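Long-range contacts in Poly(Beta-D-mannuronate) lyase (Pseudopedobacter saltans, PDB 7O79), which probably cleaves poly(beta-D-mannuronate), the mannuronate polymer of alginate, as a polysaccharide lyase of family 6 with a beta-helix fold: residues 79-85 with 106-110; 113-119 with 137-143; 134-138 with 162-166. All coordinates share one frame; numbering follows the deposited sequence.

Interaction 1: residues 79-85 with 106-110; sequences LFKDGSL and VDFNP
Neighbouring coils of the parallel beta-helix meet where strand 73-83 turns its corner beside the end of strand 99-106, with F108 packed into the bend. The strand ladder continues through one backbone bond, V106 N to F80 O at 2.9 Å. Beyond it F108, centre of an inverse gamma turn, sends its ring between the two arms of the bend in 79-85. Its CG stands anti to the backbone N (chi1 -155°), which carries the ring against the G83 peptide. The peptide from G83 to S84 lies on one face, with G83 C over the ring centre; F80 CB sits on the opposite face, 4.1 Å from the centroid. The F80 ring adds a T-shaped contact, its edge toward the F108 face with the planes at 88°, while L85 CG meets the F108 rim. Replacing F108 by an alanine is likely to open a gap between F80 CB and the G83 peptide and leave the F80 edge without its aromatic face. Where the backbones part, waters take over: one links D82 N to V106 O, another donates to both G83 O (2.8 Å) and N109 O (2.7 Å). With a single direct backbone bond between the segments, the packing of F108 and these water bridges carry most of the remaining contact.

Interaction 2: residues 113-119 with 137-143; sequences KSTGYYW and KNNMQPL
K137 leaves its backbone with CG trans to N and stays extended until a bend at the last torsion (chi4 -87°) turns NZ to Y117 O; N139, with CG between its backbone N and carbonyl carbon (chi1 60°), swings its amide over one face of the Y117 ring. The segments 113-119 and 137-143 are successive loops of the parallel beta-helix, leading into strands 118-122 and 144-146. The K137 chain runs across one face of the W119 indole, in the opposite direction to that side chain, with CB 3.5 Å from the centroid of the six-membered ring. Its ammonium, in a buried side chain, donates to three carbonyls: Y117 O across the contact at 2.8 Å, and N139 OD1 and Q141 O within its own loop, both approached from above the carbonyl plane. This grip probably keeps the lysine charged and fixes the curl of 137-143. N139 ND2 in turn donates to T115 O at 2.9 Å, in the carbonyl plane, while lying over the centre of the Y117 ring. Backbone bonds M140 N to K113 O, Y117 N to M140 O and W119 N to L143 O stitch the loops along their length. At the far side, the Y118 ring lies beside P142, and its hydroxyl bonds to R176. K113 reaches outward to a salt bridge with D169. Q141 NE2 sits over one face of Y118, offset toward the rim and 3.3 Å from Y118 CE1, with ring and amide planes 72° apart.

Interaction 3: residues 134-138 with 162-166; sequences FKGKN and KDIPY
K162 N donates to F134 O at 2.9 Å, an almost straight bond (N-H...O angle 165°) in which the donor comes nearly end-on to the carbonyl. K135 and K162 form a parallel bridge beside it, and K135 CA sends its hydrogen to K162 O, 3.2 Å away. The return bond, G136 N to K162 O, is weak at 3.4 Å, for here the two backbones begin to leave the ladder. G136 has a positive phi of 91°, and a CB would be jammed against the carbonyl O of K135, a conformation that calls for glycine. Past the glycine, aliphatic side chains pack on the backbone: I164 CG2 lies against K137 O, I164 CD1 near G136 N. P165 packs CD and CG on the other loop, CD 3.1 Å from K137 O and CG against N138 CB.

K135, on the face it shares with K162, lies side by side with D163, pointing the same way. K135 NZ and D163 OD2 are 4.0 Å apart, beyond a salt bridge, and a water bridges them, donating to D163 OD2 and accepting a weak bond from K135 NZ. The extended K162 chain runs off on this outer face.

Further out, N109 of the preceding coil holds the glycine corner, its ND2 bonding to G136 O, and R172 NH1 bonds to P165 O. I164 also packs on L143, and F134 faces inward onto W119 and V120. Stacked parallel strands ending together at a corner round an apolar interior are characteristic of the right-handed parallel beta-helix of pectate-lyase-like enzymes.

In the fold
From the N terminus, interaction 1 joins the end of strand 73-83 to the end of strand 99-106, closing one coil. Interaction 2 opens after it and closes the next, from the loop before strand 118-122 to the loop before strand 144-146. Interaction 3 begins at 134-138, where interaction 2 is ending, shares K137 and N138 with it, and reaches on to 162-166; the two spans overlap without nesting. Links between the contacts complete the stack: Y117 OH reaches F108 O, N109 OD1 meets N138 N, and D107 N meets K135 O. Four successive coils are thus tied together at the corner between their two strand ladders.

Interaction 1: residues 79-85 with 106-110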
loop_
_atom_site.group_PDB
_atom_site.type_symbol
_atom_site.label_atom_id
_atom_site.label_comp_id
_atom_site.label_asym_id
_atom_site.label_seq_id
_atom_site.Cartn_x
_atom_site.Cartn_y
_atom_site.Cartn_z
ATOM N N LEU A 79 -12.381 -15.544 -12.229
ATOM C CA LEU A 79 -11.558 -14.744 -13.128
ATOM C C LEU A 79 -12.422 -13.626 -13.695
ATOM O O LEU A 79 -13.513 -13.884 -14.219
ATOM C CB LEU A 79 -10.956 -15.592 -14.262
ATOM C CG LEU A 79 -10.349 -14.860 -15.480
ATOM C CD1 LEU A 79 -9.074 -14.077 -15.150
ATOM C CD2 LEU A 79 -10.057 -15.846 -16.603
ATOM N N PHE A 80 -11.954 -12.388 -13.546
ATOM C CA PHE A 80 -12.580 -11.220 -14.153
ATOM C C PHE A 80 -11.727 -10.800 -15.344
ATOM O O PHE A 80 -10.556 -10.434 -15.179
ATOM C CB PHE A 80 -12.713 -10.071 -13.156
ATOM C CG PHE A 80 -13.732 -10.319 -12.088
ATOM C CD1 PHE A 80 -13.422 -11.106 -10.990
ATOM C CD2 PHE A 80 -14.999 -9.783 -12.182
ATOM C CE1 PHE A 80 -14.353 -11.344 -9.996
ATOM C CE2 PHE A 80 -15.944 -10.019 -11.185
ATOM C CZ PHE A 80 -15.610 -10.801 -10.092
ATOM N N LYS A 81 -12.309 -10.868 -16.538
ATOM C CA LYS A 81 -11.542 -10.705 -17.765
ATOM C C LYS A 81 -12.522 -10.442 -18.898
ATOM O O LYS A 81 -13.690 -10.833 -18.823
ATOM C CB LYS A 81 -10.681 -11.950 -18.032
ATOM C CG LYS A 81 -9.784 -11.915 -19.277
ATOM C CD LYS A 81 -8.934 -13.177 -19.319
ATOM C CE LYS A 81 -8.133 -13.326 -20.607
ATOM N NZ LYS A 81 -7.082 -12.297 -20.795
ATOM N N ASP A 82 -12.052 -9.732 -19.923
ATOM C CA ASP A 82 -12.900 -9.348 -21.056
ATOM C C ASP A 82 -14.094 -8.520 -20.597
ATOM O O ASP A 82 -15.228 -8.725 -21.039
ATOM C CB ASP A 82 -13.356 -10.573 -21.847
ATOM C CG ASP A 82 -12.191 -11.367 -22.407
ATOM O OD1 ASP A 82 -11.074 -10.808 -22.456
ATOM O OD2 ASP A 82 -12.384 -12.540 -22.808
ATOM N N GLY A 83 -13.842 -7.570 -19.705
ATOM C CA GLY A 83 -14.923 -6.787 -19.143
ATOM C C GLY A 83 -14.376 -5.497 -18.588
ATOM O O GLY A 83 -13.167 -5.261 -18.590
ATOM N N SER A 84 -15.280 -4.650 -18.118
ATOM C CA SER A 84 -14.877 -3.371 -17.549
ATOM C C SER A 84 -16.084 -2.821 -16.814
ATOM O O SER A 84 -17.163 -3.409 -16.844
ATOM C CB SER A 84 -14.388 -2.391 -18.616
ATOM O OG SER A 84 -15.446 -2.022 -19.475
ATOM N N LEU A 85 -15.896 -1.694 -16.146
ATOM C CA LEU A 85 -16.952 -1.034 -15.411
ATOM C C LEU A 85 -16.941 0.432 -15.791
ATOM O O LEU A 85 -16.073 0.904 -16.532
ATOM C CB LEU A 85 -16.777 -1.181 -13.891
ATOM C CG LEU A 85 -16.645 -2.597 -13.330
ATOM C CD1 LEU A 85 -16.335 -2.524 -11.829
ATOM C CD2 LEU A 85 -17.900 -3.447 -13.609
ATOM N N VAL A 106 -7.787 -9.631 -14.822
ATOM C CA VAL A 106 -6.824 -9.569 -15.923
ATOM C C VAL A 106 -7.295 -8.527 -16.928
ATOM O O VAL A 106 -8.391 -8.653 -17.483
ATOM C CB VAL A 106 -6.643 -10.942 -16.593
ATOM C CG1 VAL A 106 -5.750 -10.843 -17.833
ATOM C CG2 VAL A 106 -6.081 -11.958 -15.603
ATOM N N ASP A 107 -6.470 -7.499 -17.159
ATOM C CA ASP A 107 -6.750 -6.413 -18.110
ATOM C C ASP A 107 -8.212 -5.974 -18.151
ATOM O O ASP A 107 -8.759 -5.703 -19.224
ATOM C CB ASP A 107 -6.303 -6.797 -19.523
ATOM C CG ASP A 107 -4.861 -7.200 -19.581
ATOM O OD1 ASP A 107 -4.051 -6.563 -18.876
ATOM O OD2 ASP A 107 -4.526 -8.155 -20.319
ATOM N N PHE A 108 -8.838 -5.871 -16.980
ATOM C CA PHE A 108 -10.268 -5.583 -16.851
ATOM C C PHE A 108 -10.547 -4.083 -16.972
ATOM O O PHE A 108 -11.164 -3.459 -16.104
ATOM C CB PHE A 108 -10.763 -6.134 -15.523
ATOM C CG PHE A 108 -12.231 -6.453 -15.492
ATOM C CD1 PHE A 108 -12.730 -7.588 -16.107
ATOM C CD2 PHE A 108 -13.106 -5.624 -14.801
ATOM C CE1 PHE A 108 -14.089 -7.894 -16.054
ATOM C CE2 PHE A 108 -14.472 -5.908 -14.740
ATOM C CZ PHE A 108 -14.968 -7.052 -15.370
ATOM N N ASN A 109 -10.126 -3.520 -18.115
ATOM C CA ASN A 109 -9.937 -2.088 -18.280
ATOM C C ASN A 109 -11.004 -1.430 -19.155
ATOM O O ASN A 109 -11.483 -2.020 -20.127
ATOM C CB ASN A 109 -8.551 -1.801 -18.869
ATOM C CG ASN A 109 -7.431 -2.240 -17.945
ATOM O OD1 ASN A 109 -7.504 -2.018 -16.733
ATOM N ND2 ASN A 109 -6.380 -2.834 -18.507
ATOM N N PRO A 110 -11.378 -0.200 -18.836
ATOM C CA PRO A 110 -12.295 0.563 -19.685
ATOM C C PRO A 110 -11.514 1.173 -20.845
ATOM O O PRO A 110 -10.299 1.002 -20.957
ATOM C CB PRO A 110 -12.815 1.634 -18.734
ATOM C CG PRO A 110 -11.588 1.939 -17.893
ATOM C CD PRO A 110 -10.855 0.626 -17.730
HETATM O O HOH W 1 -9.554 -8.402 -20.199
HETATM O O HOH W 2 -11.666 -4.622 -20.901
#

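Interaction 2: residues 113-119 with 137-143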
loop_
_atom_site.group_PDB
_atom_site.type_symbol
_atom_site.label_atom_id
_atom_site.label_comp_id
_atom_site.label_asym_id
_atom_site.label_seq_id
_atom_site.Cartn_x
_atom_site.Cartn_y
_atom_site.Cartn_z
ATOM N N LYS A 113 -8.779 6.038 -19.808
ATOM C CA LYS A 113 -8.122 6.032 -18.502
ATOM C C LYS A 113 -8.926 6.799 -17.454
ATOM O O LYS A 113 -8.962 6.418 -16.279
ATOM C CB LYS A 113 -6.716 6.621 -18.639
ATOM C CG LYS A 113 -6.017 6.923 -17.316
ATOM C CD LYS A 113 -4.644 7.538 -17.546
ATOM C CE LYS A 113 -4.714 9.009 -17.970
ATOM N NZ LYS A 113 -3.342 9.616 -17.959
ATOM N N SER A 114 -9.583 7.882 -17.860
ATOM C CA SER A 114 -10.353 8.712 -16.943
ATOM C C SER A 114 -11.609 8.030 -16.405
ATOM O O SER A 114 -12.227 8.560 -15.481
ATOM C CB SER A 114 -10.740 9.994 -17.657
ATOM O OG SER A 114 -11.621 9.666 -18.718
ATOM N N THR A 115 -12.012 6.892 -16.956
ATOM C CA THR A 115 -13.109 6.120 -16.379
ATOM C C THR A 115 -12.530 5.355 -15.190
ATOM O O THR A 115 -11.983 4.256 -15.331
ATOM C CB THR A 115 -13.716 5.191 -17.420
ATOM O OG1 THR A 115 -14.223 5.974 -18.509
ATOM C CG2 THR A 115 -14.866 4.383 -16.819
ATOM N N GLY A 116 -12.627 5.957 -14.006
ATOM C CA GLY A 116 -11.990 5.410 -12.816
ATOM C C GLY A 116 -12.842 4.410 -12.049
ATOM O O GLY A 116 -14.059 4.561 -11.937
ATOM N N TYR A 117 -12.173 3.388 -11.505
ATOM C CA TYR A 117 -12.745 2.495 -10.499
ATOM C C TYR A 117 -11.637 1.671 -9.840
ATOM O O TYR A 117 -10.579 1.426 -10.442
ATOM C CB TYR A 117 -13.814 1.570 -11.099
ATOM C CG TYR A 117 -13.451 0.805 -12.374
ATOM C CD1 TYR A 117 -12.858 -0.452 -12.305
ATOM C CD2 TYR A 117 -13.790 1.294 -13.632
ATOM C CE1 TYR A 117 -12.548 -1.172 -13.450
ATOM C CE2 TYR A 117 -13.495 0.572 -14.790
ATOM C CZ TYR A 117 -12.878 -0.667 -14.692
ATOM O OH TYR A 117 -12.577 -1.411 -15.825
ATOM N N TYR A 118 -11.879 1.266 -8.593
ATOM C CA TYR A 118 -10.934 0.369 -7.937
ATOM C C TYR A 118 -11.036 -1.028 -8.537
ATOM O O TYR A 118 -12.016 -1.383 -9.191
ATOM C CB TYR A 118 -11.210 0.229 -6.441
ATOM C CG TYR A 118 -11.185 1.466 -5.595
ATOM C CD1 TYR A 118 -12.334 2.219 -5.406
ATOM C CD2 TYR A 118 -10.021 1.858 -4.934
ATOM C CE1 TYR A 118 -12.324 3.348 -4.606
ATOM C CE2 TYR A 118 -10.002 2.990 -4.127
ATOM C CZ TYR A 118 -11.152 3.728 -3.966
ATOM O OH TYR A 118 -11.143 4.855 -3.157
ATOM N N TRP A 119 -10.028 -1.851 -8.262
ATOM C CA TRP A 119 -10.226 -3.268 -8.526
ATOM C C TRP A 119 -10.690 -4.003 -7.273
ATOM O O TRP A 119 -11.572 -4.867 -7.354
ATOM C CB TRP A 119 -8.953 -3.877 -9.116
ATOM C CG TRP A 119 -8.923 -3.695 -10.623
ATOM C CD1 TRP A 119 -9.728 -2.874 -11.357
ATOM C CD2 TRP A 119 -8.051 -4.336 -11.554
ATOM N NE1 TRP A 119 -9.416 -2.968 -12.688
ATOM C CE2 TRP A 119 -8.385 -3.859 -12.835
ATOM C CE3 TRP A 119 -7.016 -5.266 -11.426
ATOM C CZ2 TRP A 119 -7.731 -4.288 -13.989
ATOM C CZ3 TRP A 119 -6.354 -5.686 -12.577
ATOM C CH2 TRP A 119 -6.725 -5.201 -13.842
ATOM N N LYS A 137 -4.098 -3.321 -14.815
ATOM C CA LYS A 137 -4.998 -2.196 -14.574
ATOM C C LYS A 137 -4.396 -0.907 -15.129
ATOM O O LYS A 137 -3.220 -0.600 -14.894
ATOM C CB LYS A 137 -5.289 -2.040 -13.087
ATOM C CG LYS A 137 -6.343 -0.981 -12.805
ATOM C CD LYS A 137 -6.482 -0.683 -11.314
ATOM C CE LYS A 137 -7.861 -0.158 -11.013
ATOM N NZ LYS A 137 -7.912 1.340 -11.191
ATOM N N ASN A 138 -5.196 -0.151 -15.888
ATOM C CA ASN A 138 -4.637 0.984 -16.605
ATOM C C ASN A 138 -5.451 2.266 -16.454
ATOM O O ASN A 138 -5.132 3.261 -17.114
ATOM C CB ASN A 138 -4.440 0.628 -18.087
ATOM C CG ASN A 138 -5.747 0.556 -18.872
ATOM O OD1 ASN A 138 -6.835 0.726 -18.326
ATOM N ND2 ASN A 138 -5.629 0.344 -20.179
ATOM N N ASN A 139 -6.454 2.291 -15.581
ATOM C CA ASN A 139 -7.311 3.455 -15.389
ATOM C C ASN A 139 -7.092 4.071 -14.012
ATOM O O ASN A 139 -6.396 3.522 -13.151
ATOM C CB ASN A 139 -8.789 3.084 -15.560
ATOM C CG ASN A 139 -9.250 2.024 -14.555
ATOM O OD1 ASN A 139 -8.451 1.221 -14.071
ATOM N ND2 ASN A 139 -10.539 2.036 -14.231
ATOM N N MET A 140 -7.729 5.224 -13.814
ATOM C CA MET A 140 -7.685 5.949 -12.556
ATOM C C MET A 140 -8.245 5.092 -11.417
ATOM O O MET A 140 -8.972 4.124 -11.642
ATOM C CB MET A 140 -8.480 7.254 -12.680
ATOM C CG MET A 140 -7.800 8.398 -13.469
ATOM S SD MET A 140 -5.985 8.515 -13.372
ATOM C CE MET A 140 -5.762 9.108 -11.707
ATOM N N GLN A 141 -7.885 5.473 -10.166
ATOM C CA GLN A 141 -8.247 4.854 -8.881
ATOM C C GLN A 141 -7.229 3.798 -8.473
ATOM O O GLN A 141 -6.699 3.069 -9.319
ATOM C CB GLN A 141 -9.663 4.265 -8.911
ATOM C CG GLN A 141 -10.708 5.353 -9.009
ATOM C CD GLN A 141 -10.736 6.192 -7.749
ATOM O OE1 GLN A 141 -10.247 7.315 -7.722
ATOM N NE2 GLN A 141 -11.470 5.711 -6.750
ATOM N N PRO A 142 -6.924 3.709 -7.186
ATOM C CA PRO A 142 -6.007 2.665 -6.715
ATOM C C PRO A 142 -6.493 1.277 -7.117
ATOM O O PRO A 142 -7.690 1.038 -7.304
ATOM C CB PRO A 142 -6.013 2.840 -5.192
ATOM C CG PRO A 142 -6.493 4.237 -4.946
ATOM C CD PRO A 142 -7.383 4.610 -6.118
ATOM N N LEU A 143 -5.541 0.360 -7.279
ATOM C CA LEU A 143 -5.909 -1.030 -7.516
ATOM C C LEU A 143 -6.629 -1.604 -6.293
ATOM O O LEU A 143 -7.719 -2.189 -6.404
ATOM C CB LEU A 143 -4.654 -1.836 -7.865
ATOM C CG LEU A 143 -4.868 -3.168 -8.581
ATOM C CD1 LEU A 143 -3.674 -3.505 -9.466
ATOM C CD2 LEU A 143 -5.134 -4.293 -7.588
#

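Interaction 3: residues 134-138 with 162-166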
loop_
_atom_site.group_PDB
_atom_site.type_symbol
_atom_site.label_atom_id
_atom_site.label_comp_id
_atom_site.label_asym_id
_atom_site.label_seq_id
_atom_site.Cartn_x
_atom_site.Cartn_y
_atom_site.Cartn_z
ATOM N N PHE A 134 -3.471 -9.916 -10.020
ATOM C CA PHE A 134 -3.976 -8.686 -10.615
ATOM C C PHE A 134 -2.996 -8.210 -11.674
ATOM O O PHE A 134 -1.824 -7.960 -11.375
ATOM C CB PHE A 134 -4.197 -7.619 -9.534
ATOM C CG PHE A 134 -5.029 -8.105 -8.375
ATOM C CD1 PHE A 134 -6.412 -8.042 -8.439
ATOM C CD2 PHE A 134 -4.440 -8.703 -7.275
ATOM C CE1 PHE A 134 -7.194 -8.493 -7.407
ATOM C CE2 PHE A 134 -5.213 -9.166 -6.225
ATOM C CZ PHE A 134 -6.603 -9.062 -6.289
ATOM N N LYS A 135 -3.472 -8.082 -12.908
ATOM C CA LYS A 135 -2.589 -7.770 -14.023
ATOM C C LYS A 135 -3.216 -6.740 -14.953
ATOM O O LYS A 135 -4.339 -6.933 -15.432
ATOM C CB LYS A 135 -2.249 -9.035 -14.814
ATOM C CG LYS A 135 -1.307 -8.732 -15.974
ATOM C CD LYS A 135 -0.944 -9.969 -16.773
ATOM C CE LYS A 135 0.073 -9.629 -17.857
ATOM N NZ LYS A 135 -0.526 -8.730 -18.877
ATOM N N GLY A 136 -2.494 -5.654 -15.215
ATOM C CA GLY A 136 -2.814 -4.787 -16.330
ATOM C C GLY A 136 -3.749 -3.619 -16.069
ATOM O O GLY A 136 -4.157 -2.960 -17.033
ATOM N N LYS A 137 -4.098 -3.321 -14.815
ATOM C CA LYS A 137 -4.998 -2.196 -14.574
ATOM C C LYS A 137 -4.396 -0.907 -15.129
ATOM O O LYS A 137 -3.220 -0.600 -14.894
ATOM C CB LYS A 137 -5.289 -2.040 -13.087
ATOM C CG LYS A 137 -6.343 -0.981 -12.805
ATOM C CD LYS A 137 -6.482 -0.683 -11.314
ATOM C CE LYS A 137 -7.861 -0.158 -11.013
ATOM N NZ LYS A 137 -7.912 1.340 -11.191
ATOM N N ASN A 138 -5.196 -0.151 -15.888
ATOM C CA ASN A 138 -4.637 0.984 -16.605
ATOM C C ASN A 138 -5.451 2.266 -16.454
ATOM O O ASN A 138 -5.132 3.261 -17.114
ATOM C CB ASN A 138 -4.440 0.628 -18.087
ATOM C CG ASN A 138 -5.747 0.556 -18.872
ATOM O OD1 ASN A 138 -6.835 0.726 -18.326
ATOM N ND2 ASN A 138 -5.629 0.344 -20.179
ATOM N N LYS A 162 1.018 -7.459 -11.084
ATOM C CA LYS A 162 1.929 -7.598 -12.207
ATOM C C LYS A 162 1.542 -6.666 -13.347
ATOM O O LYS A 162 0.367 -6.593 -13.717
ATOM C CB LYS A 162 1.931 -9.034 -12.720
ATOM C CG LYS A 162 2.818 -9.245 -13.931
ATOM C CD LYS A 162 2.728 -10.670 -14.436
ATOM C CE LYS A 162 4.009 -11.092 -15.153
ATOM N NZ LYS A 162 3.835 -12.407 -15.840
ATOM N N ASP A 163 2.545 -6.003 -13.930
ATOM C CA ASP A 163 2.390 -5.217 -15.160
ATOM C C ASP A 163 1.228 -4.234 -15.046
ATOM O O ASP A 163 0.234 -4.304 -15.776
ATOM C CB ASP A 163 2.197 -6.111 -16.391
ATOM C CG ASP A 163 3.345 -7.076 -16.621
ATOM O OD1 ASP A 163 4.505 -6.743 -16.308
ATOM O OD2 ASP A 163 3.085 -8.169 -17.151
ATOM N N ILE A 164 1.362 -3.319 -14.097
ATOM C CA ILE A 164 0.386 -2.244 -13.973
ATOM C C ILE A 164 0.998 -1.101 -14.777
ATOM O O ILE A 164 1.974 -0.483 -14.320
ATOM C CB ILE A 164 0.128 -1.875 -12.503
ATOM C CG1 ILE A 164 -0.198 -3.137 -11.677
ATOM C CG2 ILE A 164 -0.983 -0.820 -12.407
ATOM C CD1 ILE A 164 -1.380 -3.961 -12.159
ATOM N N PRO A 165 0.520 -0.835 -15.997
ATOM C CA PRO A 165 1.245 0.092 -16.879
ATOM C C PRO A 165 1.397 1.487 -16.282
ATOM O O PRO A 165 0.518 2.006 -15.590
ATOM C CB PRO A 165 0.405 0.104 -18.161
ATOM C CG PRO A 165 -0.918 -0.418 -17.785
ATOM C CD PRO A 165 -0.705 -1.356 -16.622
ATOM N N TYR A 166 2.556 2.080 -16.548
ATOM C CA TYR A 166 2.919 3.364 -15.978
ATOM C C TYR A 166 2.248 4.508 -16.720
ATOM O O TYR A 166 2.358 4.605 -17.945
ATOM C CB TYR A 166 4.431 3.530 -16.041
ATOM C CG TYR A 166 4.935 4.924 -15.738
ATOM C CD1 TYR A 166 4.640 5.542 -14.524
ATOM C CD2 TYR A 166 5.758 5.600 -16.644
ATOM C CE1 TYR A 166 5.118 6.809 -14.224
ATOM C CE2 TYR A 166 6.250 6.864 -16.352
ATOM C CZ TYR A 166 5.937 7.459 -15.140
ATOM O OH TYR A 166 6.430 8.703 -14.835
HETATM O O HOH W 3 2.470 -8.218 -20.335
#